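PDB 6IAH: hydrolase from Thermococcus thioreducens, which acts as a magnesium-binding phosphatase of the haloacid dehalogenase superfamily with diverse substrate specificity, phosphoglycolate being one probable substrate. Local coordinates for residues E42-R45 with E46-K50; S69-A72 with E73-E77; E86-R89 with E90-F94; F108-G111 with R112-E116; V229-F232 with L233-L237. All coordinates share one frame; numbering follows the deposited sequence. Where two conformers were deposited one is given.

Overall arrangement
All five interactions are local contacts within a helix or at one of its ends. Interactions 1, 2 and 3 lie on the same side of the chain's centre: 1 touches 2, and 2 touches 3, so helices 41-50, 72-78 and 85-92 form one packed bundle. Interaction 5 lies on the opposite side from 2 and 3, on a helix packed against the parallel sheet; interaction 4 closes helix 100-110. Interaction 3 is a surface contact, while the other four are partly buried. Salt bridges inside the contact mark interactions 1 and 2, crowded carboxylates interaction 3, and tight turns interaction 4; interaction 5 has an apolar side on the sheet and a polar side paired with Arg133.

Interaction 1 (E42-R45 with E46-K50); sequences EWVR and ELRRK
Val44 CG1 stands anti to the backbone N (chi1 178°) and Arg48 CG likewise (chi1 -164°), and a bend at chi3 (-74°) then carries the Arg48 guanidinium back alongside the valine. This is the i to i+4 pairing of an alpha-helix, here helix 41-50, in the helical region that probably forms the cap of this haloacid dehalogenase fold. The two side chains run side by side, with Val44 CG1 3.7 Å from Arg48 NH2 and Val44 O over one face of the guanidinium. Outside the segments the same guanidinium makes salt bridges to Asp19 and Asp56, so it ties three helices together. The backbone supplies regular bonds, the shortest from Glu46 N to Glu42 O at 2.8 Å. One turn further, Arg49 grips Glu46 side-on with two nitrogens: NE reaches OE1 of Glu46 at 3.0 Å, from above the carboxylate plane, and NH2 of Arg49 meets OE2 of Glu46 at 2.7 Å on its syn side. The double grip fixes the rotation of both groups. With an alanine here instead of Glu46, the Arg49 guanidinium would probably lose its mate and be free to swing. Trp43 turns to helix 72-78, giving its NE1 to Glu73. Beside the Val44-Arg48 pair a water donates to Arg45 O at 2.8 Å and accepts from Arg48 NH1 at 3.3 Å.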
# COMPACT_ATOMS: atom_id res chain seq x y z
N GLU A 42 12.56 -4.04 10.93
CA GLU A 42 12.41 -5.34 10.34
C GLU A 42 11.18 -6.09 10.85
O GLU A 42 10.65 -6.89 10.11
CB GLU A 42 13.65 -6.23 10.46
CG GLU A 42 14.03 -6.70 11.86
CD GLU A 42 15.13 -5.87 12.53
OE1 GLU A 42 15.30 -4.65 12.19
OE2 GLU A 42 15.81 -6.44 13.44
N TRP A 43 10.75 -5.82 12.11
CA TRP A 43 9.56 -6.48 12.68
C TRP A 43 8.31 -6.09 11.92
O TRP A 43 7.51 -6.95 11.63
CB TRP A 43 9.34 -6.16 14.16
CG TRP A 43 10.44 -6.55 15.04
CD1 TRP A 43 11.43 -7.47 14.79
CD2 TRP A 43 10.63 -6.13 16.38
NE1 TRP A 43 12.25 -7.60 15.90
CE2 TRP A 43 11.78 -6.79 16.88
CE3 TRP A 43 9.93 -5.24 17.21
CZ2 TRP A 43 12.25 -6.59 18.17
CZ3 TRP A 43 10.40 -5.03 18.51
CH2 TRP A 43 11.56 -5.70 18.97
N VAL A 44 8.20 -4.80 11.60
CA VAL A 44 7.07 -4.29 10.82
C VAL A 44 7.02 -4.94 9.43
O VAL A 44 5.97 -5.41 8.95
CB VAL A 44 7.15 -2.75 10.65
CG1 VAL A 44 5.98 -2.24 9.79
CG2 VAL A 44 7.12 -2.02 12.00
N ARG A 45 8.15 -4.88 8.75
CA ARG A 45 8.28 -5.45 7.41
C ARG A 45 8.01 -6.92 7.37
O ARG A 45 7.24 -7.39 6.53
CB ARG A 45 9.71 -5.16 6.86
CG ARG A 45 9.91 -3.69 6.56
CD ARG A 45 11.21 -3.43 5.82
NE ARG A 45 12.38 -4.02 6.50
CZ ARG A 45 13.33 -3.35 7.18
NH1 ARG A 45 13.33 -2.03 7.33
NH2 ARG A 45 14.32 -4.02 7.72
N GLU A 46 8.68 -7.66 8.23
CA GLU A 46 8.58 -9.11 8.22
C GLU A 46 7.20 -9.61 8.60
O GLU A 46 6.72 -10.57 8.03
CB GLU A 46 9.63 -9.69 9.16
CG GLU A 46 9.69 -11.20 9.28
CD GLU A 46 9.92 -11.91 7.95
OE1 GLU A 46 10.37 -11.30 6.95
OE2 GLU A 46 9.60 -13.10 7.92
N LEU A 47 6.57 -8.96 9.56
CA LEU A 47 5.29 -9.39 10.07
C LEU A 47 4.23 -9.15 8.99
O LEU A 47 3.39 -10.01 8.75
CB LEU A 47 4.97 -8.67 11.38
CG LEU A 47 3.68 -9.06 12.10
CD1 LEU A 47 3.70 -10.55 12.35
CD2 LEU A 47 3.49 -8.32 13.42
N ARG A 48 4.31 -8.01 8.31
CA ARG A 48 3.40 -7.71 7.23
C ARG A 48 3.63 -8.66 6.04
O ARG A 48 2.68 -9.15 5.46
CB ARG A 48 3.54 -6.25 6.77
CG ARG A 48 2.37 -5.79 5.93
CD ARG A 48 2.66 -4.51 5.15
NE ARG A 48 2.66 -3.33 5.99
CZ ARG A 48 3.74 -2.59 6.29
NH1 ARG A 48 4.91 -2.93 5.87
NH2 ARG A 48 3.64 -1.48 7.02
N ARG A 49 4.88 -8.93 5.73
CA ARG A 49 5.23 -9.79 4.61
C ARG A 49 4.74 -11.22 4.79
O ARG A 49 4.07 -11.75 3.92
CB ARG A 49 6.76 -9.82 4.42
CG ARG A 49 7.26 -10.61 3.19
CD ARG A 49 8.72 -11.03 3.34
NE ARG A 49 8.95 -12.00 4.43
CZ ARG A 49 8.58 -13.28 4.42
NH1 ARG A 49 7.95 -13.80 3.38
NH2 ARG A 49 8.83 -14.07 5.48
N LYS A 50 5.07 -11.84 5.90
CA LYS A 50 4.69 -13.23 6.12
C LYS A 50 3.21 -13.37 6.48
O LYS A 50 2.64 -14.41 6.17
CB LYS A 50 5.56 -13.89 7.20
CG LYS A 50 5.15 -13.55 8.64
CD LYS A 50 6.16 -13.95 9.72
CE LYS A 50 6.57 -15.38 9.64
NZ LYS A 50 7.29 -15.85 10.85
O HOH W 1 6.21 -5.65 4.61

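Interaction 2 (S69-A72 with E73-E77); sequences SGRA and EELVE
Arg71, a long charged residue, occupies the N-cap position of helix 72-78, and its side chain folds over the first turn to reach Glu74. NH1 of Arg71 donates to OE1 of Glu74 at 3.0 Å, a salt bridge in which the oxygen lies near the guanidinium plane while the nitrogen approaches from above the carboxylate plane. The two flat groups are turned 49° apart, and one N-H, from NH1, makes the bond. A bend at chi3 (-69°) of Arg71 brings one face of its guanidinium over Leu75 CG, and NH2 of Arg71 comes 3.9 Å from CD2 of Leu75. Leu75 is thus met at both side chain and backbone, for its N also donates to Arg71 O at 2.8 Å. The next bond of the helix, from Val76 N to Ala72 O, is 2.7 Å long and nearly straight.

The chain arrives here by a Schellman motif that ends helix 56-68, with Gly70 at positive phi (76°). Ser69 OG accepts from Arg71 N at 3.2 Å, closing an ST turn that sets the arginine at the start of the new helix; the same hydroxyl is bonded to Phe66 O. It also presses on Leu75, its OG 3.2 Å from CD1. The contact therefore forms a short connection between helices 56-68 and 72-78, with Ala72, Leu75 and Val76 packed on Phe66 of helix 56-68, Ala72 and Val76 also on helix 41-50, and Arg71 and Leu75 against helix 85-92.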
# COMPACT_ATOMS: atom_id res chain seq x y z
N SER A 69 5.11 -8.31 25.55
CA SER A 69 5.54 -9.60 26.07
C SER A 69 7.07 -9.64 26.21
O SER A 69 7.59 -10.57 26.79
CB SER A 69 5.14 -10.74 25.15
OG SER A 69 6.04 -10.86 24.06
N GLY A 70 7.78 -8.69 25.64
CA GLY A 70 9.25 -8.71 25.73
C GLY A 70 9.95 -9.73 24.82
O GLY A 70 11.20 -9.86 24.91
N ARG A 71 9.20 -10.43 23.95
CA ARG A 71 9.75 -11.48 23.05
C ARG A 71 9.37 -11.22 21.57
O ARG A 71 9.09 -12.17 20.81
CB ARG A 71 9.23 -12.85 23.46
CG ARG A 71 9.41 -13.18 24.93
CD ARG A 71 9.24 -14.65 25.24
NE ARG A 71 7.85 -15.03 25.07
CZ ARG A 71 7.32 -15.72 24.05
NH1 ARG A 71 8.07 -16.20 23.04
NH2 ARG A 71 6.00 -15.95 24.05
N ALA A 72 9.33 -9.95 21.18
CA ALA A 72 8.84 -9.60 19.84
C ALA A 72 9.65 -10.29 18.75
O ALA A 72 9.10 -10.93 17.82
CB ALA A 72 8.85 -8.12 19.63
N GLU A 73 10.96 -10.23 18.89
CA GLU A 73 11.80 -10.90 17.91
C GLU A 73 11.47 -12.36 17.69
O GLU A 73 11.28 -12.78 16.54
CB GLU A 73 13.28 -10.73 18.25
CG GLU A 73 14.17 -11.32 17.19
CD GLU A 73 15.23 -10.34 16.82
OE1 GLU A 73 14.87 -9.33 16.14
OE2 GLU A 73 16.37 -10.53 17.31
N GLU A 74 11.41 -13.12 18.79
CA GLU A 74 11.01 -14.51 18.77
C GLU A 74 9.59 -14.67 18.20
O GLU A 74 9.35 -15.61 17.47
CB GLU A 74 10.97 -15.11 20.17
CG GLU A 74 12.27 -15.44 20.87
CD GLU A 74 11.99 -16.02 22.27
OE1 GLU A 74 10.93 -16.69 22.46
OE2 GLU A 74 12.78 -15.81 23.20
N LEU A 75 8.66 -13.77 18.57
CA LEU A 75 7.25 -13.91 18.17
C LEU A 75 7.05 -13.63 16.68
O LEU A 75 6.24 -14.28 16.03
CB LEU A 75 6.33 -13.06 19.03
CG LEU A 75 6.13 -13.58 20.43
CD1 LEU A 75 5.58 -12.53 21.37
CD2 LEU A 75 5.25 -14.83 20.43
N VAL A 76 7.81 -12.68 16.14
CA VAL A 76 7.81 -12.44 14.71
C VAL A 76 8.24 -13.73 13.98
O VAL A 76 7.66 -14.08 12.98
CB VAL A 76 8.67 -11.24 14.30
CG1 VAL A 76 8.86 -11.13 12.74
CG2 VAL A 76 8.07 -9.95 14.87
N GLU A 77 9.23 -14.43 14.53
CA GLU A 77 9.74 -15.66 13.91
C GLU A 77 8.73 -16.78 14.06
O GLU A 77 8.56 -17.61 13.15
CB GLU A 77 11.12 -16.02 14.52
CG GLU A 77 11.83 -17.29 14.07
CD GLU A 77 11.92 -17.53 12.54
OE1 GLU A 77 12.23 -16.59 11.73
OE2 GLU A 77 11.64 -18.71 12.17

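Interaction 3 (E86-R89 with E90-F94); sequences EWVR and EKFGF
The last turns of helix 85-92 carry this contact, and on its outer side Glu86 and Glu90, one turn apart, run side by side. Their carboxylate planes lie 14° apart, with OE2 of Glu86 only 3.6 Å from OE2 of Glu90. Two like charges this close would probably raise the pKa of one of them. The Glu90 carboxylate lies against the Glu86 chain, Glu90 OE2 3.3 Å from Glu86 CG.

Round the helix, Trp87 and Lys91 again point the same way, CG of each anti to its own backbone N (chi1 -174° for Trp87), and the aliphatic part of the lysine lies along the indole, its CD 3.7 Å from Trp87 CZ3. Trp87 in turn meets the ring of Phe79 edge-to-face. Helix 85-92 belongs to the helical region that is probably the cap of this haloacid dehalogenase fold, and packs there on helices 56-68 and 72-78. On the next ridge Val88 CG1 comes within 4.0 Å of Phe92 CD2, while Val88 O sits at the edge of the Phe92 ring. Val88 is buried against Leu65 and Phe66; Phe92, nearer the surface, packs on Leu75 and Ser69.

The helix ends at Gly93, whose positive phi (84°) takes the chain out of the helical path; a side chain here would be jammed against the carbonyl oxygen of Phe92. Gly93 N still donates to Arg89 O at 2.9 Å, the final bond of the helix. Beyond it Phe94 folds back, its O 3.6 Å from Arg89 CA in a CA-H...O contact and 3.5 Å from Arg89 CG. The extended arginine carries on past it to a salt bridge with Glu61.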
# COMPACT_ATOMS: atom_id res chain seq x y z
N GLU A 86 -6.03 -12.82 14.70
CA GLU A 86 -6.59 -13.88 15.51
C GLU A 86 -5.56 -14.72 16.25
O GLU A 86 -5.80 -15.14 17.35
CB GLU A 86 -7.50 -14.77 14.65
CG GLU A 86 -7.97 -16.06 15.32
CD GLU A 86 -8.65 -16.97 14.31
OE1 GLU A 86 -9.72 -16.56 13.78
OE2 GLU A 86 -8.07 -18.06 14.03
N TRP A 87 -4.47 -15.06 15.60
CA TRP A 87 -3.42 -15.84 16.27
C TRP A 87 -2.90 -15.13 17.54
O TRP A 87 -2.71 -15.76 18.57
CB TRP A 87 -2.28 -16.13 15.30
CG TRP A 87 -1.18 -17.04 15.75
CD1 TRP A 87 -1.11 -18.38 15.53
CD2 TRP A 87 0.03 -16.69 16.44
NE1 TRP A 87 0.03 -18.89 16.05
CE2 TRP A 87 0.77 -17.89 16.59
CE3 TRP A 87 0.55 -15.49 16.94
CZ2 TRP A 87 2.03 -17.94 17.27
CZ3 TRP A 87 1.82 -15.53 17.61
CH2 TRP A 87 2.56 -16.74 17.71
N VAL A 88 -2.69 -13.83 17.43
CA VAL A 88 -2.18 -12.99 18.48
C VAL A 88 -3.18 -12.85 19.61
O VAL A 88 -2.85 -13.03 20.77
CB VAL A 88 -1.79 -11.59 17.93
CG1 VAL A 88 -1.08 -10.79 19.02
CG2 VAL A 88 -0.79 -11.70 16.76
N ARG A 89 -4.45 -12.59 19.25
CA ARG A 89 -5.50 -12.45 20.19
C ARG A 89 -5.78 -13.70 20.95
O ARG A 89 -6.00 -13.65 22.18
CB ARG A 89 -6.78 -11.93 19.51
CG ARG A 89 -6.63 -10.53 19.02
CD ARG A 89 -7.83 -10.15 18.12
NE ARG A 89 -7.74 -8.78 17.62
CZ ARG A 89 -8.64 -8.23 16.80
NH1 ARG A 89 -9.68 -8.98 16.40
NH2 ARG A 89 -8.48 -6.97 16.34
N GLU A 90 -5.72 -14.83 20.25
CA GLU A 90 -5.93 -16.11 20.92
C GLU A 90 -4.78 -16.40 21.85
O GLU A 90 -4.97 -16.93 22.93
CB GLU A 90 -6.11 -17.23 19.92
CG GLU A 90 -7.51 -17.33 19.35
CD GLU A 90 -7.63 -18.37 18.25
OE1 GLU A 90 -6.68 -19.16 18.05
OE2 GLU A 90 -8.67 -18.41 17.56
N LYS A 91 -3.57 -16.11 21.42
CA LYS A 91 -2.40 -16.38 22.26
C LYS A 91 -2.40 -15.58 23.59
O LYS A 91 -2.17 -16.16 24.63
CB LYS A 91 -1.17 -16.05 21.48
CG LYS A 91 0.10 -16.37 22.20
CD LYS A 91 1.25 -16.25 21.23
CE LYS A 91 2.57 -16.48 21.93
NZ LYS A 91 2.69 -17.90 22.40
N PHE A 92 -2.60 -14.26 23.54
CA PHE A 92 -2.48 -13.39 24.76
C PHE A 92 -3.77 -13.13 25.49
O PHE A 92 -3.75 -12.71 26.61
CB PHE A 92 -1.78 -12.07 24.40
CG PHE A 92 -0.39 -12.28 23.95
CD1 PHE A 92 0.60 -12.53 24.89
CD2 PHE A 92 -0.06 -12.35 22.59
CE1 PHE A 92 1.91 -12.74 24.51
CE2 PHE A 92 1.24 -12.59 22.18
CZ PHE A 92 2.23 -12.78 23.13
N GLY A 93 -4.91 -13.40 24.87
CA GLY A 93 -6.16 -13.20 25.53
C GLY A 93 -6.76 -11.81 25.50
O GLY A 93 -7.75 -11.53 26.20
N PHE A 94 -6.16 -10.93 24.69
CA PHE A 94 -6.48 -9.52 24.68
C PHE A 94 -6.56 -9.07 23.23
O PHE A 94 -5.94 -9.67 22.39
CB PHE A 94 -5.39 -8.70 25.46
CG PHE A 94 -5.59 -8.69 26.93
CD1 PHE A 94 -5.17 -9.77 27.71
CD2 PHE A 94 -6.27 -7.63 27.55
CE1 PHE A 94 -5.45 -9.82 29.08
CE2 PHE A 94 -6.52 -7.66 28.93
CZ PHE A 94 -6.10 -8.75 29.70

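Interaction 4 (F108-G111 with R112-E116); sequences FYLG and REYPE
Arg112 is the second central residue, after Gly111, of a type II' beta turn from Leu110 to Glu113, and its extended chain reaches away to a salt bridge with Asp120. Gly111 has positive phi (59°), and Glu113 N closes the turn by donating to Leu110 O at 3.0 Å, from well above the carbonyl plane. A side chain on Gly111 would clash with Arg112 N, so the turn calls for a residue without one. Glu113 CB rests 3.4 Å from Leu110 O, and in the conformer given its carboxylate pairs with Arg162. A second turn overlaps the first: Tyr114 N donates to Gly111 O at 2.9 Å, 42° out of the carbonyl plane. The tyrosine meets Leu110 with its root, CB to CB at 3.7 Å, the two side chains crossing at about a right angle. With CG anti to the backbone N (chi1 -178°), the ring is carried onward, and Glu116 N lies 3.9 Å above its centre.

The paired turns end helix 100-110 and send the chain off as a loop. Tyr114 doubles back on Arg103, Asn106 and Thr107 of that helix, while Leu110 packs on Leu155 and Leu159 of helix 154-164.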
# COMPACT_ATOMS: atom_id res chain seq x y z
N PHE A 108 -1.38 9.71 13.00
CA PHE A 108 0.04 9.72 12.61
C PHE A 108 0.20 9.76 11.06
O PHE A 108 1.03 10.49 10.54
CB PHE A 108 0.80 8.51 13.16
CG PHE A 108 1.18 8.62 14.59
CD1 PHE A 108 1.89 9.72 15.07
CD2 PHE A 108 0.87 7.60 15.50
CE1 PHE A 108 2.25 9.79 16.42
CE2 PHE A 108 1.21 7.68 16.83
CZ PHE A 108 1.92 8.76 17.29
N TYR A 109 -0.64 9.00 10.34
CA TYR A 109 -0.46 8.86 8.89
C TYR A 109 -1.07 10.08 8.16
O TYR A 109 -0.41 10.67 7.30
CB TYR A 109 -1.02 7.52 8.34
CG TYR A 109 -0.82 7.41 6.83
CD1 TYR A 109 0.44 7.18 6.30
CD2 TYR A 109 -1.89 7.64 5.95
CE1 TYR A 109 0.66 7.13 4.92
CE2 TYR A 109 -1.70 7.59 4.58
CZ TYR A 109 -0.46 7.33 4.07
OH TYR A 109 -0.32 7.34 2.71
N LEU A 110 -2.34 10.41 8.50
CA LEU A 110 -3.06 11.48 7.89
C LEU A 110 -2.85 12.87 8.53
O LEU A 110 -2.98 13.86 7.82
CB LEU A 110 -4.56 11.17 7.84
CG LEU A 110 -4.97 9.95 7.02
CD1 LEU A 110 -6.48 9.83 7.13
CD2 LEU A 110 -4.59 10.10 5.55
N GLY A 111 -2.58 12.95 9.83
CA GLY A 111 -2.38 14.22 10.49
C GLY A 111 -3.58 15.10 10.36
O GLY A 111 -4.71 14.62 10.54
N ARG A 112 -3.37 16.32 9.86
CA ARG A 112 -4.47 17.27 9.75
C ARG A 112 -5.50 16.90 8.70
O ARG A 112 -6.61 17.47 8.74
CB ARG A 112 -3.98 18.69 9.51
CG ARG A 112 -3.09 19.19 10.64
CD ARG A 112 -2.54 20.53 10.26
NE ARG A 112 -1.98 21.23 11.40
CZ ARG A 112 -1.32 22.38 11.34
NH1 ARG A 112 -1.11 22.93 10.17
NH2 ARG A 112 -0.85 22.94 12.43
N GLU A 113 -5.16 15.97 7.80
CA GLU A 113 -6.14 15.46 6.82
C GLU A 113 -7.20 14.59 7.48
O GLU A 113 -8.21 14.25 6.84
CB GLU A 113 -5.46 14.67 5.71
CG GLU A 113 -4.49 15.44 4.80
CD GLU A 113 -5.12 16.55 3.98
OE1 GLU A 113 -6.29 16.38 3.45
OE2 GLU A 113 -4.46 17.60 3.83
N TYR A 114 -6.99 14.22 8.75
CA TYR A 114 -7.91 13.31 9.49
C TYR A 114 -8.77 14.14 10.43
O TYR A 114 -8.29 14.71 11.41
CB TYR A 114 -7.12 12.28 10.26
CG TYR A 114 -7.92 11.23 11.04
CD1 TYR A 114 -9.02 10.57 10.48
CD2 TYR A 114 -7.51 10.85 12.32
CE1 TYR A 114 -9.72 9.60 11.18
CE2 TYR A 114 -8.20 9.88 13.04
CZ TYR A 114 -9.29 9.26 12.45
OH TYR A 114 -9.94 8.29 13.12
N PRO A 115 -10.06 14.28 10.08
CA PRO A 115 -10.93 15.12 10.88
C PRO A 115 -11.16 14.64 12.31
O PRO A 115 -11.49 15.43 13.14
CB PRO A 115 -12.27 15.09 10.12
CG PRO A 115 -12.04 14.50 8.85
CD PRO A 115 -10.75 13.73 8.89
N GLU A 116 -10.97 13.36 12.59
CA GLU A 116 -11.12 12.87 13.94
C GLU A 116 -9.75 12.67 14.63
O GLU A 116 -9.66 11.85 15.51
CB GLU A 116 -11.94 11.56 13.92
CG GLU A 116 -13.42 11.73 13.52
CD GLU A 116 -13.63 11.90 12.02
OE1 GLU A 116 -12.82 11.37 11.20
OE2 GLU A 116 -14.63 12.57 11.67

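Interaction 5 (V229-F232 with L233-L237); sequences VNEF and LENAL
From Val229 to Ala236 the backbone is regular alpha-helix, Leu233, Glu234, Asn235 and Ala236 each donating to the carbonyl four residues back, as in Leu233 N to Val229 O at 2.8 Å. This is helix 229-239, which packs on the parallel sheet of the Rossmann-like core typical of haloacid dehalogenases. Its inner ridge is apolar: Val229 CG2 lies 4.3 Å from Leu233 CD1, and Phe232, its CG anti to the backbone N (chi1 179°), brings CE2 to 4.4 Å from Ala236 CB. Phe232 and Leu233 press on Ile3, and Val229 and Leu233 on Phe5, all of strand 2-5. Another side is polar and turns to Arg133 and helix 134-141. The extended Glu234 chain passes Asn230 O, its CG 3.3 Å away, and its OE2 makes a salt bridge with Arg133, while Asn230 bonds Ile131 O and the backbone N of Arg133. A lysine in place of Glu234 would probably leave Arg133 without its mate and set two positive charges against each other. The Glu231 side chain is about 4 Å from a bound magnesium ion. It runs beside Asn235, the carboxylate and amide planes 24° apart. Asn235 CG sits 3.2 Å from Glu231 O.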
# COMPACT_ATOMS: atom_id res chain seq x y z
N VAL A 229 8.99 3.72 -13.91
CA VAL A 229 7.80 4.06 -14.73
C VAL A 229 8.12 5.15 -15.77
O VAL A 229 7.47 5.26 -16.82
CB VAL A 229 6.64 4.47 -13.82
CG1 VAL A 229 6.90 5.78 -13.12
CG2 VAL A 229 5.31 4.50 -14.63
N ASN A 230 9.11 5.99 -15.49
CA ASN A 230 9.38 7.10 -16.42
C ASN A 230 10.07 6.59 -17.64
O ASN A 230 9.75 7.03 -18.74
CB ASN A 230 10.26 8.19 -15.73
CG ASN A 230 9.51 8.88 -14.62
OD1 ASN A 230 8.32 9.22 -14.76
ND2 ASN A 230 10.18 9.07 -13.49
N GLU A 231 11.01 5.66 -17.47
CA GLU A 231 11.66 5.05 -18.63
C GLU A 231 10.62 4.27 -19.42
O GLU A 231 10.58 4.31 -20.65
CB GLU A 231 12.78 4.12 -18.19
CG GLU A 231 13.49 3.41 -19.33
CD GLU A 231 14.67 2.65 -18.78
OE1 GLU A 231 15.64 3.33 -18.42
OE2 GLU A 231 14.59 1.41 -18.58
N PHE A 232 9.76 3.57 -18.70
CA PHE A 232 8.65 2.92 -19.37
C PHE A 232 7.82 3.88 -20.21
O PHE A 232 7.50 3.61 -21.41
CB PHE A 232 7.76 2.16 -18.39
CG PHE A 232 6.62 1.52 -19.12
CD1 PHE A 232 6.85 0.36 -19.84
CD2 PHE A 232 5.42 2.19 -19.27
CE1 PHE A 232 5.88 -0.21 -20.58
CE2 PHE A 232 4.42 1.61 -20.06
CZ PHE A 232 4.68 0.43 -20.69
N LEU A 233 7.43 5.00 -19.62
CA LEU A 233 6.56 5.94 -20.36
C LEU A 233 7.26 6.59 -21.54
O LEU A 233 6.66 6.76 -22.58
CB LEU A 233 5.97 7.02 -19.47
CG LEU A 233 4.85 6.51 -18.57
CD1 LEU A 233 4.52 7.58 -17.55
CD2 LEU A 233 3.57 6.08 -19.30
N GLU A 234 8.54 6.90 -21.39
CA GLU A 234 9.32 7.41 -22.49
C GLU A 234 9.46 6.42 -23.63
O GLU A 234 9.29 6.80 -24.77
CB GLU A 234 10.71 7.76 -21.99
CG GLU A 234 10.72 9.02 -21.23
CD GLU A 234 12.09 9.31 -20.65
OE1 GLU A 234 12.84 8.34 -20.38
OE2 GLU A 234 12.37 10.51 -20.48
N ASN A 235 9.74 5.15 -23.32
CA ASN A 235 9.79 4.12 -24.37
C ASN A 235 8.45 4.00 -25.06
O ASN A 235 8.39 3.94 -26.26
CB ASN A 235 10.16 2.76 -23.80
CG ASN A 235 11.57 2.72 -23.28
OD1 ASN A 235 12.37 3.60 -23.55
ND2 ASN A 235 11.88 1.70 -22.51
N ALA A 236 7.37 4.06 -24.30
CA ALA A 236 6.02 3.92 -24.91
C ALA A 236 5.70 5.07 -25.87
O ALA A 236 5.12 4.88 -26.94
CB ALA A 236 4.96 3.84 -23.84
N LEU A 237 6.09 6.27 -25.46
CA LEU A 237 5.82 7.45 -26.25
C LEU A 237 6.71 7.50 -27.51
O LEU A 237 6.27 7.96 -28.56
CB LEU A 237 6.09 8.73 -25.39
CG LEU A 237 4.98 9.02 -24.39
CD1 LEU A 237 5.49 9.90 -23.27
CD2 LEU A 237 3.78 9.62 -25.10